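Side-chain contacts in Bpsl1147 (Burkholderia pseudomallei, PDB 5A4O), which probably binds DNA, single-stranded DNA in particular, as a dimeric bacterial homolog of the eukaryotic transcription coactivator PC4: residues A[10-13]-A[19-22]; A[23-26]-A[31-34]; A[37-40]-A[46-49]. All coordinates share one frame; numbering follows the deposited sequence.

Contact 1: residues A[10-13]-A[19-22]; sequences IADV and QRIR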
loop_
_atom_site.group_PDB
_atom_site.type_symbol
_atom_site.label_atom_id
_atom_site.label_comp_id
_atom_site.label_asym_id
_atom_site.label_seq_id
_atom_site.Cartn_x
_atom_site.Cartn_y
_atom_site.Cartn_z
ATOM N N ILE A 10 -4.602 -10.937 6.585
ATOM C CA ILE A 10 -4.143 -10.444 7.887
ATOM C C ILE A 10 -5.122 -9.377 8.357
ATOM O O ILE A 10 -5.534 -9.366 9.522
ATOM C CB ILE A 10 -2.737 -9.813 7.789
ATOM C CG1 ILE A 10 -1.727 -10.753 7.150
ATOM C CG2 ILE A 10 -2.251 -9.347 9.157
ATOM C CD1 ILE A 10 -1.571 -12.072 7.814
ATOM N N ALA A 11 -5.484 -8.479 7.443
ATOM C CA ALA A 11 -6.439 -7.399 7.724
ATOM C C ALA A 11 -7.230 -6.915 6.506
ATOM O O ALA A 11 -6.802 -6.987 5.320
ATOM C CB ALA A 11 -5.741 -6.225 8.403
ATOM N N ASP A 12 -8.425 -6.433 6.815
ATOM C CA ASP A 12 -9.373 -6.073 5.774
ATOM C C ASP A 12 -9.956 -4.705 6.143
ATOM O O ASP A 12 -10.921 -4.639 6.931
ATOM C CB ASP A 12 -10.472 -7.132 5.792
ATOM C CG ASP A 12 -11.249 -7.186 4.533
ATOM O OD1 ASP A 12 -10.662 -6.942 3.455
ATOM O OD2 ASP A 12 -12.461 -7.509 4.613
ATOM N N VAL A 13 -9.362 -3.644 5.611
ATOM C CA VAL A 13 -9.675 -2.261 6.019
ATOM C C VAL A 13 -10.749 -1.728 5.102
ATOM O O VAL A 13 -10.513 -1.526 3.904
ATOM C CB VAL A 13 -8.458 -1.342 5.945
ATOM C CG1 VAL A 13 -8.831 0.065 6.395
ATOM C CG2 VAL A 13 -7.284 -1.919 6.705
ATOM N N GLN A 19 -15.430 -1.129 -1.464
ATOM C CA GLN A 19 -13.975 -1.153 -1.596
ATOM C C GLN A 19 -13.367 -1.399 -0.231
ATOM O O GLN A 19 -13.877 -0.908 0.789
ATOM C CB GLN A 19 -13.450 0.189 -2.104
ATOM C CG GLN A 19 -14.035 0.654 -3.423
ATOM C CD GLN A 19 -13.164 1.670 -4.122
ATOM O OE1 GLN A 19 -12.522 2.519 -3.503
ATOM N NE2 GLN A 19 -13.136 1.582 -5.447
ATOM N N ARG A 20 -12.290 -2.166 -0.209
ATOM C CA ARG A 20 -11.542 -2.407 1.014
ATOM C C ARG A 20 -10.105 -2.430 0.657
ATOM O O ARG A 20 -9.758 -2.614 -0.505
ATOM C CB ARG A 20 -11.920 -3.749 1.621
ATOM C CG ARG A 20 -13.337 -3.825 2.086
ATOM C CD ARG A 20 -13.625 -5.209 2.649
ATOM N NE ARG A 20 -15.024 -5.355 2.962
ATOM C CZ ARG A 20 -15.590 -6.471 3.413
ATOM N NH1 ARG A 20 -14.878 -7.565 3.623
ATOM N NH2 ARG A 20 -16.889 -6.484 3.639
ATOM N N ILE A 21 -9.268 -2.200 1.648
ATOM C CA ILE A 21 -7.842 -2.408 1.500
ATOM C C ILE A 21 -7.508 -3.717 2.226
ATOM O O ILE A 21 -7.643 -3.802 3.457
ATOM C CB ILE A 21 -7.009 -1.266 2.075
ATOM C CG1 ILE A 21 -7.345 0.072 1.404
ATOM C CG2 ILE A 21 -5.517 -1.614 2.003
ATOM C CD1 ILE A 21 -7.003 0.166 -0.065
ATOM N N ARG A 22 -7.084 -4.735 1.464
ATOM C CA ARG A 22 -6.754 -6.053 2.019
ATOM C C ARG A 22 -5.247 -6.209 2.199
ATOM O O ARG A 22 -4.472 -5.958 1.281
ATOM C CB ARG A 22 -7.289 -7.159 1.107
ATOM C CG ARG A 22 -6.987 -8.591 1.620
ATOM C CD ARG A 22 -7.531 -9.725 0.730
ATOM N NE ARG A 22 -7.159 -11.095 1.254
ATOM C CZ ARG A 22 -6.284 -11.975 0.710
ATOM N NH1 ARG A 22 -5.646 -11.733 -0.430
ATOM N NH2 ARG A 22 -6.071 -13.152 1.299
#

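Contact 2: residues A[23-26]-A[31-34]; sequences ISHR and RRYV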
loop_
_atom_site.group_PDB
_atom_site.type_symbol
_atom_site.label_atom_id
_atom_site.label_comp_id
_atom_site.label_asym_id
_atom_site.label_seq_id
_atom_site.Cartn_x
_atom_site.Cartn_y
_atom_site.Cartn_z
ATOM N N ILE A 23 -4.834 -6.599 3.396
ATOM C CA ILE A 23 -3.448 -6.804 3.698
ATOM C C ILE A 23 -3.356 -8.294 3.857
ATOM O O ILE A 23 -4.076 -8.865 4.687
ATOM C CB ILE A 23 -3.046 -6.087 5.005
ATOM C CG1 ILE A 23 -3.183 -4.555 4.810
ATOM C CG2 ILE A 23 -1.622 -6.448 5.399
ATOM C CD1 ILE A 23 -2.936 -3.756 6.057
ATOM N N SER A 24 -2.542 -8.923 3.016
ATOM C CA SER A 24 -2.436 -10.376 2.984
ATOM C C SER A 24 -0.955 -10.793 3.012
ATOM O O SER A 24 -0.054 -9.999 2.738
ATOM C CB SER A 24 -3.192 -10.932 1.786
ATOM O OG SER A 24 -2.615 -10.501 0.562
ATOM N N HIS A 25 -0.721 -12.028 3.411
ATOM C CA HIS A 25 0.602 -12.590 3.472
ATOM C C HIS A 25 0.569 -13.898 2.715
ATOM O O HIS A 25 -0.358 -14.677 2.866
ATOM C CB HIS A 25 1.039 -12.821 4.924
ATOM C CG HIS A 25 2.432 -13.342 5.028
ATOM N ND1 HIS A 25 2.718 -14.688 4.973
ATOM C CD2 HIS A 25 3.626 -12.709 5.094
ATOM C CE1 HIS A 25 4.029 -14.860 5.033
ATOM N NE2 HIS A 25 4.600 -13.675 5.119
ATOM N N ARG A 26 1.558 -14.144 1.857
ATOM C CA ARG A 26 1.623 -15.435 1.211
ATOM C C ARG A 26 3.055 -15.892 0.974
ATOM O O ARG A 26 4.000 -15.090 1.085
ATOM C CB ARG A 26 0.852 -15.454 -0.089
ATOM C CG ARG A 26 1.374 -14.518 -1.122
ATOM C CD ARG A 26 0.485 -14.511 -2.360
ATOM N NE ARG A 26 1.325 -14.328 -3.534
ATOM C CZ ARG A 26 1.886 -13.177 -3.901
ATOM N NH1 ARG A 26 1.680 -12.062 -3.210
ATOM N NH2 ARG A 26 2.643 -13.141 -4.991
ATOM N N ARG A 31 9.489 -18.187 -0.394
ATOM C CA ARG A 31 9.718 -16.748 -0.216
ATOM C C ARG A 31 8.426 -16.070 0.186
ATOM O O ARG A 31 7.373 -16.456 -0.264
ATOM C CB ARG A 31 10.309 -16.139 -1.474
ATOM C CG ARG A 31 11.741 -16.633 -1.670
ATOM C CD ARG A 31 12.422 -16.112 -2.923
ATOM N NE ARG A 31 11.815 -16.594 -4.177
ATOM C CZ ARG A 31 11.949 -17.818 -4.716
ATOM N NH1 ARG A 31 12.640 -18.794 -4.121
ATOM N NH2 ARG A 31 11.346 -18.066 -5.855
ATOM N N ARG A 32 8.530 -15.089 1.088
ATOM C CA ARG A 32 7.352 -14.419 1.674
ATOM C C ARG A 32 7.018 -13.144 0.906
ATOM O O ARG A 32 7.924 -12.429 0.444
ATOM C CB ARG A 32 7.632 -13.976 3.116
ATOM C CG ARG A 32 7.810 -15.060 4.133
ATOM C CD ARG A 32 8.276 -14.519 5.480
ATOM N NE ARG A 32 7.318 -13.570 6.070
ATOM C CZ ARG A 32 7.618 -12.668 6.994
ATOM N NH1 ARG A 32 8.865 -12.575 7.466
ATOM N NH2 ARG A 32 6.668 -11.844 7.456
ATOM N N TYR A 33 5.723 -12.860 0.792
ATOM C CA TYR A 33 5.217 -11.717 0.045
ATOM C C TYR A 33 4.159 -11.059 0.951
ATOM O O TYR A 33 3.252 -11.736 1.362
ATOM C CB TYR A 33 4.530 -12.183 -1.264
ATOM C CG TYR A 33 5.392 -12.876 -2.300
ATOM C CD1 TYR A 33 5.925 -14.150 -2.079
ATOM C CD2 TYR A 33 5.605 -12.291 -3.556
ATOM C CE1 TYR A 33 6.713 -14.787 -3.045
ATOM C CE2 TYR A 33 6.367 -12.924 -4.544
ATOM C CZ TYR A 33 6.936 -14.163 -4.283
ATOM O OH TYR A 33 7.727 -14.794 -5.248
ATOM N N VAL A 34 4.287 -9.767 1.267
ATOM C CA VAL A 34 3.217 -9.028 1.921
ATOM C C VAL A 34 2.542 -8.175 0.852
ATOM O O VAL A 34 3.200 -7.454 0.106
ATOM C CB VAL A 34 3.718 -8.137 3.072
ATOM C CG1 VAL A 34 2.579 -7.302 3.662
ATOM C CG2 VAL A 34 4.346 -8.998 4.158
#

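Contact 3: residues A[37-40]-A[46-49]; sequences RLVV and DFVP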
loop_
_atom_site.group_PDB
_atom_site.type_symbol
_atom_site.label_atom_id
_atom_site.label_comp_id
_atom_site.label_asym_id
_atom_site.label_seq_id
_atom_site.Cartn_x
_atom_site.Cartn_y
_atom_site.Cartn_z
ATOM N N ARG A 37 -3.529 -4.084 -0.914
ATOM C CA ARG A 37 -4.227 -4.009 -2.230
ATOM C C ARG A 37 -5.651 -3.606 -2.094
ATOM O O ARG A 37 -6.363 -4.140 -1.255
ATOM C CB ARG A 37 -4.182 -5.384 -2.924
ATOM C CG ARG A 37 -4.564 -5.398 -4.420
ATOM C CD ARG A 37 -4.110 -6.684 -5.111
ATOM N NE ARG A 37 -2.658 -6.815 -5.063
ATOM C CZ ARG A 37 -1.794 -6.180 -5.848
ATOM N NH1 ARG A 37 -2.180 -5.399 -6.843
ATOM N NH2 ARG A 37 -0.492 -6.377 -5.659
ATOM N N LEU A 38 -6.056 -2.680 -2.960
ATOM C CA LEU A 38 -7.440 -2.324 -3.151
ATOM C C LEU A 38 -8.216 -3.514 -3.768
ATOM O O LEU A 38 -7.864 -4.035 -4.847
ATOM C CB LEU A 38 -7.545 -1.074 -4.025
ATOM C CG LEU A 38 -8.979 -0.632 -4.345
ATOM C CD1 LEU A 38 -9.604 -0.145 -3.076
ATOM C CD2 LEU A 38 -9.025 0.433 -5.443
ATOM N N VAL A 39 -9.258 -3.935 -3.066
ATOM C CA VAL A 39 -10.170 -4.968 -3.526
ATOM C C VAL A 39 -11.561 -4.347 -3.645
ATOM O O VAL A 39 -11.894 -3.457 -2.877
ATOM C CB VAL A 39 -10.159 -6.203 -2.610
ATOM C CG1 VAL A 39 -8.737 -6.740 -2.470
ATOM C CG2 VAL A 39 -10.757 -5.892 -1.232
ATOM N N VAL A 40 -12.313 -4.750 -4.653
ATOM C CA VAL A 40 -13.600 -4.132 -4.968
ATOM C C VAL A 40 -14.703 -5.154 -5.234
ATOM O O VAL A 40 -14.447 -6.219 -5.705
ATOM C CB VAL A 40 -13.543 -3.180 -6.195
ATOM C CG1 VAL A 40 -12.497 -2.107 -6.053
ATOM C CG2 VAL A 40 -13.331 -3.967 -7.436
ATOM N N ASP A 46 -17.738 -11.137 -2.681
ATOM C CA ASP A 46 -16.915 -11.389 -3.811
ATOM C C ASP A 46 -16.278 -10.049 -4.053
ATOM O O ASP A 46 -16.719 -9.309 -4.888
ATOM C CB ASP A 46 -17.693 -11.888 -5.007
ATOM C CG ASP A 46 -18.452 -13.175 -4.695
ATOM O OD1 ASP A 46 -19.452 -13.071 -3.959
ATOM O OD2 ASP A 46 -18.059 -14.231 -5.199
ATOM N N PHE A 47 -15.278 -9.756 -3.247
ATOM C CA PHE A 47 -14.368 -8.682 -3.534
ATOM C C PHE A 47 -13.347 -9.260 -4.451
ATOM O O PHE A 47 -13.031 -10.408 -4.362
ATOM C CB PHE A 47 -13.751 -8.115 -2.294
ATOM C CG PHE A 47 -14.675 -7.245 -1.534
ATOM C CD1 PHE A 47 -15.576 -7.803 -0.689
ATOM C CD2 PHE A 47 -14.661 -5.892 -1.684
ATOM C CE1 PHE A 47 -16.437 -7.015 0.039
ATOM C CE2 PHE A 47 -15.532 -5.101 -0.976
ATOM C CZ PHE A 47 -16.424 -5.681 -0.120
ATOM N N VAL A 48 -12.880 -8.439 -5.353
ATOM C CA VAL A 48 -11.917 -8.861 -6.324
ATOM C C VAL A 48 -10.715 -7.930 -6.345
ATOM O O VAL A 48 -10.864 -6.786 -6.123
ATOM C CB VAL A 48 -12.563 -8.884 -7.682
ATOM C CG1 VAL A 48 -11.629 -9.408 -8.715
ATOM C CG2 VAL A 48 -13.811 -9.726 -7.601
ATOM N N PRO A 49 -9.518 -8.465 -6.547
ATOM C CA PRO A 49 -8.348 -7.596 -6.412
ATOM C C PRO A 49 -8.202 -6.688 -7.617
ATOM O O PRO A 49 -8.763 -6.975 -8.706
ATOM C CB PRO A 49 -7.178 -8.589 -6.339
ATOM C CG PRO A 49 -7.649 -9.756 -7.162
ATOM C CD PRO A 49 -9.128 -9.857 -6.865
#

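Contact 1: residues A[10-13]-A[19-22]
Val13 and Ile21 form an antiparallel hydrogen-bonded pair, Val13 N giving to Ile21 O at 2.8 Å and Ile21 N to Val13 O at 2.7 Å, both nearly straight. They tie the first beta hairpin of the PC4-like sheet, strands 8-16 and 19-28. On one face Val13 CB lies 4.1 Å from Ile21 CB, and both residues pack on the second subunit, Val13 against its Gln63 and Ile21 against its Ile54. The other face carries charge: Asp12 pairs with Arg22 at a non-hydrogen-bonded position, but its carboxylate reaches diagonally across to Arg20. With Asp12 CG anti to the backbone N (chi1 -160°), Arg20 CD lies near both oxygens, 3.2 Å from Asp12 OD2 and 3.5 Å from OD1. Arg20 is extended from CG to NE, which brings NH1 into a salt bridge with Asp12 OD2, the oxygen tilted out of the guanidinium plane. Arg22 sends its guanidinium to Ser6 O and Thr9 OG1. Ile10 and Ala11 both face Ile23 in a classic beta bulge. The Arg20 NH1 to Asp12 OD2 bond is short (2.6 Å) and bent, 130° at the hydrogen; the carboxylate and guanidinium planes stand 70° apart, with OD2 approached nearly along its C-O axis.

Contact 2: residues A[23-26]-A[31-34]
Arg32 reaches across to His25, and nearly every atom of its chain lies close to the ring nitrogen NE2. Arg32 CB and CG each stand 3.6 Å from His25 NE2, CG also near CE1, and CD meets the ring at its edge, in plane. A bend at chi3 (61°) then folds the chain back, so that Arg32 NE donates to His25 NE2 at 2.9 Å. This bond is straight, 179° at the hydrogen, and NE2 lies in the guanidinium plane; beyond it, NH2 passes near His25 CD2. NE2 thus accepts, helping fix the ring's rotation. Val34 CG2 adds a methyl at the ring edge, 3.9 Å from His25 CD2, and Trp27 meets the imidazole edge-to-face. The second subunit packs here, its Ala71 against Arg32 and its Leu68 against Val34. On the opposite face the Arg26 guanidinium makes an off-centre cation-pi contact with Tyr33, CZ 4.3 Å from the ring centroid, its plane inclined 39° to the ring and NH2 nearest to Tyr33 CD2; Tyr33 CB and CG lie over one guanidinium face. In the backbone, Arg26 and Tyr33 are a hydrogen-bonded pair of the antiparallel beta hairpin of strands 19-28 and 31-41 in the PC4 fold.

Contact 3: residues A[37-40]-A[46-49]
Val39 CG2 and Phe47 CB meet at 3.9 Å, the two side chains crossing at about a right angle. With CG anti to its carbonyl carbon (chi1 -76°), the Phe47 ring turns toward the facing strand and brings CD2 3.6 Å from Val40 C, with Val39 O at the ring edge. On the same side of the sheet Val39 CG1 touches Pro49 CA, and Pro49 CB rests 3.8 Å from Arg37 CD. Val40 and Val48 point to the other face, where Val40 CG2 and Val48 CB each lie beside the partner's carbonyl oxygen. The backbones of these two residues bond twice, Val40 N to Val48 O at 2.9 Å and Val48 N to Val40 O at 2.7 Å, pairing strands 31-41 and 47-56 as the last antiparallel hairpin of the PC4-like sheet. Val39 and Pro49 form the next, non-hydrogen-bonded pair, in which Val39 CA comes 3.2 Å from Val48 O. Further out, the Arg37 guanidinium is anchored by a salt bridge from NE to Asp35 OD2 and a hydrogen bond from NH1 to Thr50 O, which hold its chain beside the proline. Ala3 and Tyr4 touch Val39 and Phe47 respectively, and Arg20 touches both.

How the contacts relate
The three contacts are successive hairpins of one antiparallel sheet, its strands side by side in chain order. Contacts 1 and 2 share strand 19-28 and have centres about 14 Å apart; Ala11 O accepts from Ile23 N at 2.8 Å, and Ile10 CD1 packs on His25 CB at 4.0 Å. Contact 3 lies closer to contact 1, about 8 Å between centres, with Arg22 N bonded to Arg37 O at 2.9 Å and Arg20 NE 3.4 Å from Phe47 CZ. Contacts 2 and 3, about 16 Å apart, adjoin only along strand 31-41. Contacts 1 and 2 both touch the second subunit, notably at its Gly67, consistent with the dimeric assembly of PC4-like DNA-binding proteins.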